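Local coordinates for protein 1,4-dihydroxy-2-naphthoyl-CoA hydrolase (Escherichia coli, PDB 1VH5) that hydrolyses 1,4-dihydroxy-2-naphthoyl-CoA to 1,4-dihydroxy-2-naphthoate in menaquinone biosynthesis and also cleaves a wide range of other acyl-CoA thioesters, at residues 98-103 against 118-123; 7-12 against 31-36. All coordinates share one frame; numbering follows the deposited sequence.

How the contacts relate
From the N terminus, contact 2 comes first. It closes a loop of 18 residues, which carries helix 22-25 and most of helix 11-16, and sets the start of helix 11-16 on strand 29-33. Contact 1 follows and closes a shorter excursion of 14 residues, pairing strands 99-106 and 113-121. The two loops lie in series and neither nest nor cross. Their centres are about 17 Å apart, yet both reach one antiparallel sheet, in which strand 38-43 lies between strands 29-33 and 99-106. Thr41 of that middle strand is hydrogen-bonded to both Glu31 of contact 2 and Arg99 of contact 1. Arg101 also packs against Glu31.

Contact 1. Residues 98-103 against 118-123; sequences GRVRGV and IEIFDE
The amide N of Arg101 donates to Phe121 O at 2.8 Å, in the carbonyl plane. Phe121 N returns a bond to Arg101 O, and this donor is tilted 28° from the Arg101 carbonyl plane. A second reciprocal pair joins Val103 and Glu119. Between them Gly102 and Ile120 form a non-hydrogen-bonded antiparallel pair, with Gly102 CA 4.0 Å from Ile120 CG1. Beyond the Arg101-Phe121 pair, where 118-123 has left the strand, Glu123 OE2 accepts Arg99 N at 2.9 Å, from well above the carboxylate plane. Beside this bond a water donates to Arg99 O and accepts from Glu123 N.

On the buried face, Ile120 CG2 lies 3.7 Å from Val100 CB and also touches Val100 CG2. On the other face, Val103 CG2 meets Phe121 CE1 at 3.9 Å, obliquely to the ring. CG of Phe121 is anti to its carbonyl carbon (chi1 -57°), which turns it toward Val103. Arg101 O lies at the ring edge, 3.8 Å from Phe121 CD1.

These are neighbouring strands of the hot-dog fold. Helix 57-74 packs on the buried face, where Leu63, Ala64 and Ser60 touch Val100, Ile118 and Ile120. It also carries Glu65, the probable catalytic residue. Strand 38-43 pairs with the outer edge of 98-103, and strand 127-138 with that of 118-123.

Contact 2. Residues 7-12 against 31-36; sequences RKITLE and EHIGDD
Leu11 rests on a classic beta bulge, in which Glu31 and His32 both face Glu39 of strand 38-43. Its CD1 methyl lies 3.4 Å from Glu31 O, while CD2 lies 3.8 Å from His32 N. Both methyls lie over one face of the Glu31-His32 peptide, CD1 toward its O and CD2 toward its N. CG of Leu11 is roughly anti to its own carbonyl carbon (chi1 -85°), which carries it from CB toward this peptide.

The contact joins the N-terminal arm and the first turn of helix 11-16 to strand 29-33 of the hot-dog sheet. Thr10 is the N-cap of that helix, and its OG1 accepts Ala13 N. Leu11, the first residue of the helix, follows directly.

The side chains that meet are apolar, and their methyls also lie against backbone atoms. The contact is near the surface, away from the annotated sites. Leu11 and Ile33 lie side by side and run opposite ways, with Leu11 CD2 3.8 Å from Ile33 CG1. The CB atoms of Glu31 and His32 point away from the arm. Leu14 and Trp5 also pack on Ile33, and Leu74 of helix 57-74 on Ile9. The side chains of Ile9 and Ile33 cross at about a right angle. There Ile33 CD1 lies 3.8 Å from Ile9 CG2 and 3.4 Å from Ile9 O.

Contact 1. Residues 98-103 against 118-123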
loop_
_atom_site.group_PDB
_atom_site.type_symbol
_atom_site.label_atom_id
_atom_site.label_comp_id
_atom_site.label_asym_id
_atom_site.label_seq_id
_atom_site.Cartn_x
_atom_site.Cartn_y
_atom_site.Cartn_z
ATOM N N GLY A 98 -6.657 -17.251 5.114
ATOM C CA GLY A 98 -6.717 -17.641 3.726
ATOM C C GLY A 98 -5.988 -16.689 2.808
ATOM O O GLY A 98 -4.973 -16.117 3.178
ATOM N N ARG A 99 -6.495 -16.570 1.586
ATOM C CA ARG A 99 -5.910 -15.692 0.583
ATOM C C ARG A 99 -6.983 -14.750 0.147
ATOM O O ARG A 99 -8.140 -15.140 0.063
ATOM C CB ARG A 99 -5.385 -16.465 -0.627
ATOM C CG ARG A 99 -4.269 -17.465 -0.286
ATOM C CD ARG A 99 -3.761 -18.226 -1.495
ATOM N NE ARG A 99 -3.039 -17.377 -2.448
ATOM C CZ ARG A 99 -1.766 -17.056 -2.337
ATOM N NH1 ARG A 99 -1.192 -16.298 -3.251
ATOM N NH2 ARG A 99 -1.038 -17.507 -1.310
ATOM N N VAL A 100 -6.599 -13.516 -0.138
ATOM C CA VAL A 100 -7.536 -12.585 -0.774
ATOM C C VAL A 100 -7.239 -12.501 -2.249
ATOM O O VAL A 100 -6.148 -12.843 -2.677
ATOM C CB VAL A 100 -7.478 -11.149 -0.132
ATOM C CG1 VAL A 100 -8.018 -11.207 1.286
ATOM C CG2 VAL A 100 -6.083 -10.529 -0.218
ATOM N N ARG A 101 -8.255 -12.105 -3.012
ATOM C CA ARG A 101 -8.133 -12.060 -4.471
ATOM C C ARG A 101 -8.416 -10.661 -5.008
ATOM O O ARG A 101 -9.491 -10.118 -4.749
ATOM C CB ARG A 101 -9.088 -13.058 -5.106
ATOM C CG ARG A 101 -9.007 -13.116 -6.661
ATOM C CD ARG A 101 -10.068 -14.054 -7.272
ATOM N NE ARG A 101 -9.816 -15.415 -6.838
ATOM C CZ ARG A 101 -9.124 -16.296 -7.534
ATOM N NH1 ARG A 101 -8.890 -17.498 -7.012
ATOM N NH2 ARG A 101 -8.648 -15.978 -8.731
ATOM N N GLY A 102 -7.469 -10.104 -5.747
ATOM C CA GLY A 102 -7.722 -8.857 -6.455
ATOM C C GLY A 102 -8.160 -9.113 -7.882
ATOM O O GLY A 102 -7.560 -9.945 -8.587
ATOM N N VAL A 103 -9.182 -8.374 -8.281
ATOM C CA VAL A 103 -9.765 -8.485 -9.612
ATOM C C VAL A 103 -9.637 -7.090 -10.231
ATOM O O VAL A 103 -10.223 -6.142 -9.715
ATOM C CB VAL A 103 -11.289 -8.887 -9.572
ATOM C CG1 VAL A 103 -11.837 -9.000 -10.965
ATOM C CG2 VAL A 103 -11.512 -10.213 -8.797
ATOM N N ILE A 118 -9.342 -1.949 -9.025
ATOM C CA ILE A 118 -9.031 -3.248 -8.469
ATOM C C ILE A 118 -9.889 -3.459 -7.222
ATOM O O ILE A 118 -9.819 -2.676 -6.256
ATOM C CB ILE A 118 -7.546 -3.426 -8.108
ATOM C CG1 ILE A 118 -6.600 -3.016 -9.253
ATOM C CG2 ILE A 118 -7.352 -4.901 -7.655
ATOM C CD1 ILE A 118 -6.265 -1.515 -9.286
ATOM N N GLU A 119 -10.699 -4.525 -7.238
ATOM C CA GLU A 119 -11.497 -4.889 -6.074
ATOM C C GLU A 119 -10.871 -6.134 -5.453
ATOM O O GLU A 119 -10.466 -7.066 -6.169
ATOM C CB GLU A 119 -12.958 -5.143 -6.468
ATOM C CG GLU A 119 -13.740 -3.892 -6.876
ATOM C CD GLU A 119 -15.189 -4.205 -7.276
ATOM O OE1 GLU A 119 -15.448 -5.273 -7.895
ATOM O OE2 GLU A 119 -16.091 -3.386 -6.978
ATOM N N ILE A 120 -10.781 -6.146 -4.118
ATOM C CA ILE A 120 -10.125 -7.259 -3.433
ATOM C C ILE A 120 -11.151 -7.925 -2.553
ATOM O O ILE A 120 -11.825 -7.279 -1.755
ATOM C CB ILE A 120 -8.955 -6.728 -2.613
ATOM C CG1 ILE A 120 -7.926 -6.099 -3.577
ATOM C CG2 ILE A 120 -8.336 -7.871 -1.714
ATOM C CD1 ILE A 120 -6.886 -5.356 -2.900
ATOM N N PHE A 121 -11.270 -9.239 -2.701
ATOM C CA PHE A 121 -12.298 -10.054 -2.043
ATOM C C PHE A 121 -11.638 -11.104 -1.158
ATOM O O PHE A 121 -10.534 -11.585 -1.429
ATOM C CB PHE A 121 -13.193 -10.790 -3.067
ATOM C CG PHE A 121 -13.870 -9.875 -4.054
ATOM C CD1 PHE A 121 -13.186 -9.463 -5.210
ATOM C CD2 PHE A 121 -15.144 -9.413 -3.818
ATOM C CE1 PHE A 121 -13.782 -8.591 -6.123
ATOM C CE2 PHE A 121 -15.764 -8.524 -4.734
ATOM C CZ PHE A 121 -15.071 -8.147 -5.895
ATOM N N ASP A 122 -12.328 -11.484 -0.097
ATOM C CA ASP A 122 -11.880 -12.622 0.715
ATOM C C ASP A 122 -12.350 -13.941 0.101
ATOM O O ASP A 122 -12.997 -13.959 -0.942
ATOM C CB ASP A 122 -12.333 -12.443 2.177
ATOM C CG ASP A 122 -13.836 -12.527 2.353
ATOM O OD1 ASP A 122 -14.344 -12.029 3.403
ATOM O OD2 ASP A 122 -14.584 -13.092 1.516
ATOM N N GLU A 123 -12.024 -15.061 0.762
ATOM C CA GLU A 123 -12.330 -16.387 0.209
ATOM C C GLU A 123 -13.817 -16.692 0.075
ATOM O O GLU A 123 -14.210 -17.568 -0.715
ATOM C CB GLU A 123 -11.602 -17.491 0.986
ATOM C CG GLU A 123 -10.101 -17.360 0.877
ATOM C CD GLU A 123 -9.320 -18.522 1.454
ATOM O OE1 GLU A 123 -9.784 -19.169 2.443
ATOM O OE2 GLU A 123 -8.219 -18.774 0.916
HETATM O O HOH W 1 -9.856 -14.576 2.762
#

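Contact 2. Residues 7-12 against 31-36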
loop_
_atom_site.group_PDB
_atom_site.type_symbol
_atom_site.label_atom_id
_atom_site.label_comp_id
_atom_site.label_asym_id
_atom_site.label_seq_id
_atom_site.Cartn_x
_atom_site.Cartn_y
_atom_site.Cartn_z
ATOM N N ARG A 7 -0.018 -7.031 -25.404
ATOM C CA ARG A 7 1.111 -7.938 -25.267
ATOM C C ARG A 7 0.561 -9.252 -24.814
ATOM O O ARG A 7 -0.390 -9.309 -24.045
ATOM C CB ARG A 7 2.105 -7.460 -24.209
ATOM C CG ARG A 7 2.691 -6.079 -24.393
ATOM C CD ARG A 7 3.692 -5.717 -23.324
ATOM N NE ARG A 7 4.042 -4.304 -23.278
ATOM C CZ ARG A 7 5.023 -3.735 -23.956
ATOM N NH1 ARG A 7 5.248 -2.442 -23.825
ATOM N NH2 ARG A 7 5.813 -4.456 -24.763
ATOM N N LYS A 8 1.181 -10.331 -25.274
ATOM C CA LYS A 8 0.813 -11.653 -24.778
ATOM C C LYS A 8 1.779 -12.064 -23.662
ATOM O O LYS A 8 2.978 -11.818 -23.725
ATOM C CB LYS A 8 0.806 -12.681 -25.926
ATOM C CG LYS A 8 0.141 -14.016 -25.570
ATOM C CD LYS A 8 -1.377 -13.956 -25.733
ATOM C CE LYS A 8 -1.844 -14.522 -27.071
ATOM N NZ LYS A 8 -3.307 -14.312 -27.246
ATOM N N ILE A 9 1.231 -12.652 -22.617
ATOM C CA ILE A 9 2.033 -13.199 -21.531
ATOM C C ILE A 9 1.347 -14.436 -20.969
ATOM O O ILE A 9 0.123 -14.509 -20.939
ATOM C CB ILE A 9 2.292 -12.100 -20.436
ATOM C CG1 ILE A 9 3.519 -12.449 -19.593
ATOM C CG2 ILE A 9 1.050 -11.833 -19.563
ATOM C CD1 ILE A 9 4.013 -11.267 -18.743
ATOM N N THR A 10 2.141 -15.434 -20.583
ATOM C CA THR A 10 1.607 -16.577 -19.852
ATOM C C THR A 10 1.549 -16.227 -18.375
ATOM O O THR A 10 2.248 -15.308 -17.928
ATOM C CB THR A 10 2.507 -17.805 -20.000
ATOM O OG1 THR A 10 3.858 -17.440 -19.671
ATOM C CG2 THR A 10 2.542 -18.290 -21.460
ATOM N N LEU A 11 0.749 -16.983 -17.624
ATOM C CA LEU A 11 0.728 -16.867 -16.168
ATOM C C LEU A 11 2.104 -17.140 -15.583
ATOM O O LEU A 11 2.547 -16.482 -14.658
ATOM C CB LEU A 11 -0.316 -17.796 -15.542
ATOM C CG LEU A 11 -1.755 -17.290 -15.438
ATOM C CD1 LEU A 11 -2.635 -18.346 -14.784
ATOM C CD2 LEU A 11 -1.904 -15.933 -14.727
ATOM N N GLU A 12 2.795 -18.120 -16.155
ATOM C CA GLU A 12 4.152 -18.429 -15.755
ATOM C C GLU A 12 5.104 -17.228 -15.823
ATOM O O GLU A 12 5.841 -16.963 -14.868
ATOM C CB GLU A 12 4.697 -19.560 -16.638
ATOM C CG GLU A 12 4.753 -20.918 -15.964
ATOM C CD GLU A 12 5.379 -21.950 -16.873
ATOM O OE1 GLU A 12 6.623 -21.923 -17.040
ATOM O OE2 GLU A 12 4.617 -22.757 -17.453
ATOM N N GLU A 31 -3.311 -15.420 -11.047
ATOM C CA GLU A 31 -4.149 -16.614 -11.172
ATOM C C GLU A 31 -4.939 -16.672 -12.459
ATOM O O GLU A 31 -5.377 -17.760 -12.869
ATOM C CB GLU A 31 -5.183 -16.634 -10.060
ATOM C CG GLU A 31 -4.640 -16.513 -8.658
ATOM C CD GLU A 31 -4.584 -17.834 -7.934
ATOM O OE1 GLU A 31 -5.023 -18.846 -8.511
ATOM O OE2 GLU A 31 -4.121 -17.853 -6.790
ATOM N N HIS A 32 -5.260 -15.526 -13.061
ATOM C CA HIS A 32 -6.144 -15.535 -14.211
ATOM C C HIS A 32 -5.909 -14.315 -15.075
ATOM O O HIS A 32 -5.865 -13.187 -14.556
ATOM C CB HIS A 32 -7.604 -15.603 -13.738
ATOM C CG HIS A 32 -8.607 -15.459 -14.834
ATOM N ND1 HIS A 32 -8.872 -16.478 -15.722
ATOM C CD2 HIS A 32 -9.432 -14.440 -15.174
ATOM C CE1 HIS A 32 -9.801 -16.079 -16.576
ATOM N NE2 HIS A 32 -10.161 -14.850 -16.258
ATOM N N ILE A 33 -5.705 -14.530 -16.371
ATOM C CA ILE A 33 -5.701 -13.457 -17.370
ATOM C C ILE A 33 -6.899 -13.652 -18.281
ATOM O O ILE A 33 -6.906 -14.549 -19.162
ATOM C CB ILE A 33 -4.427 -13.473 -18.240
ATOM C CG1 ILE A 33 -3.152 -13.579 -17.397
ATOM C CG2 ILE A 33 -4.384 -12.218 -19.118
ATOM C CD1 ILE A 33 -1.904 -13.833 -18.258
ATOM N N GLY A 34 -7.914 -12.847 -18.100
ATOM C CA GLY A 34 -9.046 -12.866 -19.006
ATOM C C GLY A 34 -8.843 -11.919 -20.163
ATOM O O GLY A 34 -7.823 -11.261 -20.258
ATOM N N ASP A 35 -9.820 -11.837 -21.055
ATOM C CA ASP A 35 -9.711 -10.889 -22.160
ATOM C C ASP A 35 -9.589 -9.450 -21.676
ATOM O O ASP A 35 -8.938 -8.620 -22.325
ATOM C CB ASP A 35 -10.931 -11.014 -23.067
ATOM C CG ASP A 35 -10.850 -12.200 -23.994
ATOM O OD1 ASP A 35 -11.851 -12.447 -24.693
ATOM O OD2 ASP A 35 -9.840 -12.903 -24.085
ATOM N N ASP A 36 -10.228 -9.165 -20.547
ATOM C CA ASP A 36 -10.305 -7.773 -20.094
ATOM C C ASP A 36 -10.185 -7.622 -18.585
ATOM O O ASP A 36 -10.602 -6.586 -18.055
ATOM C CB ASP A 36 -11.591 -7.078 -20.647
ATOM C CG ASP A 36 -12.869 -7.775 -20.228
ATOM O OD1 ASP A 36 -13.946 -7.544 -20.846
ATOM O OD2 ASP A 36 -12.920 -8.570 -19.285
#